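Local coordinates for MmeI (Methylophilus methylotrophus, PDB 5HR4), which is a restriction-modification enzyme that binds DNA and probably methylates adenine at N6 using S-adenosyl-L-methionine, at residues F369-E381 and L401-E413. Numbering follows the deposited sequence.
Sequences FLVITYRELRLLE and LIQINVDQFFGIE. With SFG (sinefungin), chain H.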
loop_
_atom_site.group_PDB
_atom_site.type_symbol
_atom_site.label_atom_id
_atom_site.label_comp_id
_atom_site.label_asym_id
_atom_site.label_seq_id
_atom_site.Cartn_x
_atom_site.Cartn_y
_atom_site.Cartn_z
ATOM N N PHE A 369 -12.891 -3.915 6.300
ATOM C CA PHE A 369 -13.058 -5.254 5.729
ATOM C C PHE A 369 -14.106 -6.064 6.482
ATOM O O PHE A 369 -14.926 -6.757 5.864
ATOM C CB PHE A 369 -11.744 -6.023 5.742
ATOM C CG PHE A 369 -10.822 -5.649 4.658
ATOM C CD1 PHE A 369 -10.954 -6.197 3.402
ATOM C CD2 PHE A 369 -9.795 -4.763 4.892
ATOM C CE1 PHE A 369 -10.089 -5.840 2.375
ATOM C CE2 PHE A 369 -8.922 -4.419 3.885
ATOM C CZ PHE A 369 -9.076 -4.949 2.620
ATOM N N LEU A 370 -14.086 -6.016 7.819
ATOM C CA LEU A 370 -15.098 -6.752 8.570
ATOM C C LEU A 370 -16.479 -6.123 8.429
ATOM O O LEU A 370 -17.485 -6.845 8.443
ATOM C CB LEU A 370 -14.712 -6.847 10.045
ATOM C CG LEU A 370 -13.362 -7.546 10.207
ATOM C CD1 LEU A 370 -12.895 -7.529 11.651
ATOM C CD2 LEU A 370 -13.419 -8.955 9.664
ATOM N N VAL A 371 -16.554 -4.795 8.299
ATOM C CA VAL A 371 -17.855 -4.137 8.246
ATOM C C VAL A 371 -18.509 -4.376 6.891
ATOM O O VAL A 371 -19.643 -4.863 6.814
ATOM C CB VAL A 371 -17.711 -2.639 8.572
ATOM C CG1 VAL A 371 -18.930 -1.863 8.128
ATOM C CG2 VAL A 371 -17.495 -2.449 10.060
ATOM N N ILE A 372 -17.789 -4.084 5.799
ATOM C CA ILE A 372 -18.311 -4.375 4.463
ATOM C C ILE A 372 -18.714 -5.840 4.342
ATOM O O ILE A 372 -19.769 -6.152 3.773
ATOM C CB ILE A 372 -17.293 -4.000 3.371
ATOM C CG1 ILE A 372 -16.987 -2.520 3.439
ATOM C CG2 ILE A 372 -17.874 -4.306 1.984
ATOM C CD1 ILE A 372 -18.240 -1.714 3.195
ATOM N N THR A 373 -17.883 -6.763 4.844
ATOM C CA THR A 373 -18.209 -8.179 4.700
ATOM C C THR A 373 -19.500 -8.507 5.429
ATOM O O THR A 373 -20.406 -9.142 4.873
ATOM C CB THR A 373 -17.089 -9.072 5.227
ATOM O OG1 THR A 373 -15.901 -8.897 4.440
ATOM C CG2 THR A 373 -17.536 -10.529 5.174
ATOM N N TYR A 374 -19.611 -8.061 6.675
ATOM C CA TYR A 374 -20.813 -8.342 7.448
ATOM C C TYR A 374 -22.040 -7.720 6.801
ATOM O O TYR A 374 -23.138 -8.275 6.899
ATOM C CB TYR A 374 -20.619 -7.851 8.896
ATOM C CG TYR A 374 -21.834 -7.962 9.779
ATOM C CD1 TYR A 374 -22.352 -9.203 10.132
ATOM C CD2 TYR A 374 -22.460 -6.825 10.276
ATOM C CE1 TYR A 374 -23.482 -9.315 10.930
ATOM C CE2 TYR A 374 -23.578 -6.923 11.086
ATOM C CZ TYR A 374 -24.083 -8.174 11.401
ATOM O OH TYR A 374 -25.195 -8.283 12.200
ATOM N N ARG A 375 -21.885 -6.585 6.116
ATOM C CA ARG A 375 -23.052 -5.958 5.502
ATOM C C ARG A 375 -23.508 -6.746 4.276
ATOM O O ARG A 375 -24.705 -6.974 4.080
ATOM C CB ARG A 375 -22.745 -4.505 5.139
ATOM C CG ARG A 375 -23.585 -3.992 3.997
ATOM C CD ARG A 375 -23.657 -2.483 3.954
ATOM N NE ARG A 375 -22.486 -1.864 3.337
ATOM C CZ ARG A 375 -22.121 -2.047 2.072
ATOM N NH1 ARG A 375 -22.831 -2.858 1.303
ATOM N NH2 ARG A 375 -21.050 -1.429 1.578
ATOM N N GLU A 376 -22.561 -7.180 3.448
ATOM C CA GLU A 376 -22.904 -8.039 2.323
ATOM C C GLU A 376 -23.568 -9.328 2.792
ATOM O O GLU A 376 -24.544 -9.802 2.188
ATOM C CB GLU A 376 -21.646 -8.327 1.511
ATOM C CG GLU A 376 -21.091 -7.061 0.897
ATOM C CD GLU A 376 -22.144 -6.359 0.065
ATOM O OE1 GLU A 376 -22.701 -7.016 -0.839
ATOM O OE2 GLU A 376 -22.447 -5.177 0.331
ATOM N N LEU A 377 -23.063 -9.909 3.871
ATOM C CA LEU A 377 -23.691 -11.114 4.382
ATOM C C LEU A 377 -25.096 -10.823 4.860
ATOM O O LEU A 377 -26.030 -11.578 4.563
ATOM C CB LEU A 377 -22.844 -11.713 5.493
ATOM C CG LEU A 377 -22.086 -12.926 4.984
ATOM C CD1 LEU A 377 -21.162 -12.527 3.859
ATOM C CD2 LEU A 377 -21.320 -13.515 6.131
ATOM N N ARG A 378 -25.288 -9.710 5.560
ATOM C CA ARG A 378 -26.647 -9.381 5.969
ATOM C C ARG A 378 -27.551 -9.198 4.747
ATOM O O ARG A 378 -28.652 -9.760 4.693
ATOM C CB ARG A 378 -26.654 -8.152 6.875
ATOM C CG ARG A 378 -26.220 -8.473 8.322
ATOM C CD ARG A 378 -27.215 -9.415 9.016
ATOM N NE ARG A 378 -28.513 -8.767 9.167
ATOM C CZ ARG A 378 -28.850 -7.984 10.189
ATOM N NH1 ARG A 378 -27.994 -7.758 11.180
ATOM N NH2 ARG A 378 -30.048 -7.427 10.228
ATOM N N LEU A 379 -27.082 -8.468 3.730
ATOM C CA LEU A 379 -27.901 -8.271 2.535
ATOM C C LEU A 379 -28.248 -9.603 1.887
ATOM O O LEU A 379 -29.416 -9.859 1.550
ATOM C CB LEU A 379 -27.195 -7.353 1.539
ATOM C CG LEU A 379 -27.184 -5.863 1.884
ATOM C CD1 LEU A 379 -26.543 -5.059 0.782
ATOM C CD2 LEU A 379 -28.588 -5.390 2.130
ATOM N N LEU A 380 -27.250 -10.475 1.715
ATOM C CA LEU A 380 -27.528 -11.814 1.201
ATOM C C LEU A 380 -28.570 -12.518 2.062
ATOM O O LEU A 380 -29.594 -12.992 1.554
ATOM C CB LEU A 380 -26.242 -12.620 1.153
ATOM C CG LEU A 380 -26.405 -14.069 0.753
ATOM C CD1 LEU A 380 -27.111 -14.151 -0.590
ATOM C CD2 LEU A 380 -25.020 -14.644 0.650
ATOM N N GLU A 381 -28.344 -12.541 3.382
ATOM C CA GLU A 381 -29.257 -13.172 4.332
ATOM C C GLU A 381 -30.678 -12.618 4.286
ATOM O O GLU A 381 -31.593 -13.286 4.776
ATOM C CB GLU A 381 -28.722 -13.017 5.759
ATOM C CG GLU A 381 -29.364 -13.974 6.728
ATOM C CD GLU A 381 -29.366 -13.477 8.162
ATOM O OE1 GLU A 381 -29.491 -12.242 8.370
ATOM O OE2 GLU A 381 -29.257 -14.333 9.081
ATOM N N LEU A 401 -35.829 -16.258 12.841
ATOM C CA LEU A 401 -35.253 -16.690 11.575
ATOM C C LEU A 401 -33.802 -16.239 11.430
ATOM O O LEU A 401 -32.943 -17.046 11.066
ATOM C CB LEU A 401 -36.106 -16.178 10.409
ATOM N N ILE A 402 -33.509 -14.970 11.741
ATOM C CA ILE A 402 -32.166 -14.418 11.546
ATOM C C ILE A 402 -31.114 -15.232 12.294
ATOM O O ILE A 402 -31.401 -15.890 13.303
ATOM C CB ILE A 402 -32.119 -12.948 11.997
ATOM C CG1 ILE A 402 -30.939 -12.216 11.346
ATOM C CG2 ILE A 402 -32.006 -12.867 13.504
ATOM C CD1 ILE A 402 -31.054 -10.691 11.385
ATOM N N GLN A 403 -29.878 -15.178 11.796
ATOM C CA GLN A 403 -28.776 -15.924 12.398
ATOM C C GLN A 403 -27.456 -15.152 12.417
ATOM O O GLN A 403 -26.819 -15.024 13.476
ATOM C CB GLN A 403 -28.584 -17.251 11.669
ATOM C CG GLN A 403 -29.534 -18.330 12.128
ATOM C CD GLN A 403 -28.979 -19.706 11.852
ATOM O OE1 GLN A 403 -28.027 -20.145 12.500
ATOM N NE2 GLN A 403 -29.556 -20.394 10.875
ATOM N N ILE A 404 -27.060 -14.632 11.250
ATOM C CA ILE A 404 -25.764 -13.988 11.074
ATOM C C ILE A 404 -25.555 -12.869 12.096
ATOM O O ILE A 404 -26.493 -12.150 12.469
ATOM C CB ILE A 404 -25.675 -13.508 9.615
ATOM C CG1 ILE A 404 -25.681 -14.743 8.719
ATOM C CG2 ILE A 404 -24.417 -12.709 9.340
ATOM C CD1 ILE A 404 -25.987 -14.451 7.292
ATOM N N ASN A 405 -24.321 -12.744 12.592
ATOM C CA ASN A 405 -24.063 -11.825 13.695
ATOM C C ASN A 405 -22.567 -11.551 13.802
ATOM O O ASN A 405 -21.729 -12.267 13.245
ATOM C CB ASN A 405 -24.610 -12.376 15.021
ATOM C CG ASN A 405 -25.202 -11.288 15.910
ATOM O OD1 ASN A 405 -24.811 -10.111 15.842
ATOM N ND2 ASN A 405 -26.150 -11.676 16.744
ATOM N N VAL A 406 -22.249 -10.499 14.563
ATOM C CA VAL A 406 -20.880 -10.012 14.694
ATOM C C VAL A 406 -19.944 -11.037 15.322
ATOM O O VAL A 406 -18.737 -10.974 15.098
ATOM C CB VAL A 406 -20.884 -8.697 15.497
ATOM C CG1 VAL A 406 -21.703 -7.661 14.758
ATOM C CG2 VAL A 406 -21.495 -8.931 16.877
ATOM N N ASP A 407 -20.456 -11.993 16.069
ATOM C CA ASP A 407 -19.506 -12.982 16.615
ATOM C C ASP A 407 -18.836 -13.802 15.546
ATOM O O ASP A 407 -18.127 -14.742 15.861
ATOM C CB ASP A 407 -20.182 -13.913 17.635
ATOM C CG ASP A 407 -21.464 -14.564 17.111
ATOM O OD1 ASP A 407 -21.631 -14.725 15.886
ATOM O OD2 ASP A 407 -22.310 -14.947 17.954
ATOM N N GLN A 408 -19.007 -13.520 14.265
ATOM C CA GLN A 408 -18.316 -14.241 13.212
ATOM C C GLN A 408 -17.082 -13.497 12.714
ATOM O O GLN A 408 -16.404 -13.983 11.802
ATOM C CB GLN A 408 -19.280 -14.517 12.050
ATOM C CG GLN A 408 -20.587 -15.129 12.509
ATOM C CD GLN A 408 -21.654 -15.228 11.415
ATOM O OE1 GLN A 408 -22.818 -14.894 11.644
ATOM N NE2 GLN A 408 -21.260 -15.679 10.227
ATOM N N PHE A 409 -16.739 -12.361 13.316
ATOM C CA PHE A 409 -15.667 -11.525 12.799
ATOM C C PHE A 409 -14.565 -11.324 13.834
ATOM O O PHE A 409 -14.833 -11.082 15.018
ATOM C CB PHE A 409 -16.252 -10.207 12.302
ATOM C CG PHE A 409 -17.199 -10.397 11.158
ATOM C CD1 PHE A 409 -18.526 -10.738 11.384
ATOM C CD2 PHE A 409 -16.747 -10.300 9.850
ATOM C CE1 PHE A 409 -19.413 -10.942 10.294
ATOM C CE2 PHE A 409 -17.609 -10.497 8.777
ATOM C CZ PHE A 409 -18.945 -10.828 9.002
ATOM N N PHE A 410 -13.324 -11.437 13.359
ATOM C CA PHE A 410 -12.126 -11.556 14.171
ATOM C C PHE A 410 -11.066 -10.641 13.581
ATOM O O PHE A 410 -10.918 -10.587 12.357
ATOM C CB PHE A 410 -11.606 -13.011 14.179
ATOM C CG PHE A 410 -12.557 -14.018 14.801
ATOM C CD1 PHE A 410 -13.580 -14.599 14.056
ATOM C CD2 PHE A 410 -12.407 -14.407 16.129
ATOM C CE1 PHE A 410 -14.458 -15.541 14.638
ATOM C CE2 PHE A 410 -13.279 -15.331 16.713
ATOM C CZ PHE A 410 -14.304 -15.893 15.966
ATOM N N GLY A 411 -10.314 -9.940 14.428
ATOM C CA GLY A 411 -9.323 -9.008 13.921
ATOM C C GLY A 411 -8.229 -8.706 14.923
ATOM O O GLY A 411 -8.448 -8.748 16.140
ATOM N N ILE A 412 -7.045 -8.368 14.399
ATOM C CA ILE A 412 -5.896 -7.927 15.191
ATOM C C ILE A 412 -5.506 -6.511 14.754
ATOM O O ILE A 412 -5.389 -6.235 13.553
ATOM C CB ILE A 412 -4.694 -8.879 15.027
ATOM C CG1 ILE A 412 -5.061 -10.336 15.335
ATOM C CG2 ILE A 412 -3.589 -8.443 15.928
ATOM C CD1 ILE A 412 -4.042 -11.360 14.810
ATOM N N GLU A 413 -5.269 -5.627 15.724
ATOM C CA GLU A 413 -4.990 -4.222 15.440
ATOM C C GLU A 413 -4.117 -3.639 16.560
ATOM O O GLU A 413 -4.427 -3.790 17.745
ATOM C CB GLU A 413 -6.316 -3.461 15.279
ATOM C CG GLU A 413 -6.257 -1.941 15.361
ATOM C CD GLU A 413 -5.295 -1.295 14.343
ATOM O OE1 GLU A 413 -5.229 -1.769 13.185
ATOM O OE2 GLU A 413 -4.596 -0.308 14.708
HETATM N N SFG H . -7.940 -2.054 6.497
HETATM C CA SFG H . -8.051 -1.035 7.518
HETATM C C SFG H . -9.222 -0.148 7.140
HETATM O O SFG H . -9.849 -0.401 6.087
HETATM O OXT SFG H . -9.574 0.816 7.860
HETATM C CB SFG H . -6.769 -0.211 7.584
HETATM C CG SFG H . -5.607 -1.169 7.795
HETATM C CD SFG H . -4.351 -0.354 7.585
HETATM N NE SFG H . -4.132 -0.282 6.153
HETATM C "C5'" SFG H . -3.141 -0.971 8.303
HETATM C "C4'" SFG H . -3.354 -1.210 9.837
HETATM O "O4'" SFG H . -2.445 -2.040 10.264
HETATM C "C3'" SFG H . -3.142 0.043 10.703
HETATM O "O3'" SFG H . -4.338 0.367 11.250
HETATM C "C2'" SFG H . -2.087 -0.346 11.781
HETATM O "O2'" SFG H . -2.462 0.160 13.131
HETATM C "C1'" SFG H . -2.119 -1.640 11.791
HETATM N N9 SFG H . -0.852 -2.246 12.060
HETATM C C8 SFG H . 0.353 -1.852 11.658
HETATM N N7 SFG H . 1.251 -2.739 12.096
HETATM C C5 SFG H . 0.591 -3.685 12.763
HETATM C C6 SFG H . 1.040 -4.807 13.415
HETATM N N6 SFG H . 2.356 -5.367 13.600
HETATM N N1 SFG H . 0.191 -5.625 14.026
HETATM C C2 SFG H . -1.133 -5.339 13.999
HETATM N N3 SFG H . -1.577 -4.226 13.359
HETATM C C4 SFG H . -0.711 -3.395 12.737
#
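Phe409, at the start of strand 409-413, packs its ring against Leu370, Thr373 and Tyr374 of helix 369-381, which runs antiparallel to the strand (172°) with the axes 9.4 Å apart. Leu370 CD2 and Thr373 CG2 both meet the ring at its edge, the former 3.6 Å from Phe409 CD2, while Tyr374 CB sits 3.4 Å from Phe409 CZ. CG anti to the backbone N (chi1 175°) carries the Tyr374 ring to residues 404-406, where CE1 meets the Asn405 backbone, its plane at 81° to that of Phe409. Val406 CG1 lies over one face and Arg378 CG over the opposite one; Ile404 CG2 approaches obliquely. Ile404 CD1 packs 3.4 Å from Glu381 CB, and Ile402 CD1 lies over one face of the Arg378 guanidinium.

Two backbone amides are gripped by Glu381. Glu381 OE2 accepts from Gln403 N (2.9 Å) on the syn side and from Ile404 N (3.1 Å) above the carboxylate plane, and is also hydrogen-bonded to His351. Separately, Arg378 NH1 donates in plane to Tyr374 OH, itself hydrogen-bonded to Asp430, and NH2 is hydrogen-bonded to Asn434. An alanine in place of Tyr374 would probably leave Asp430 and Arg378 NH1 without the hydroxyl and open a gap beside Val406, Ile404 and Phe409.

In this Rossmann-like methyltransferase domain, apolar packing thus seats the helix on the strand whose Glu413 binds both ribose hydroxyls of sinefungin, whereas a buried carboxylate fixes the incoming loop through its backbone.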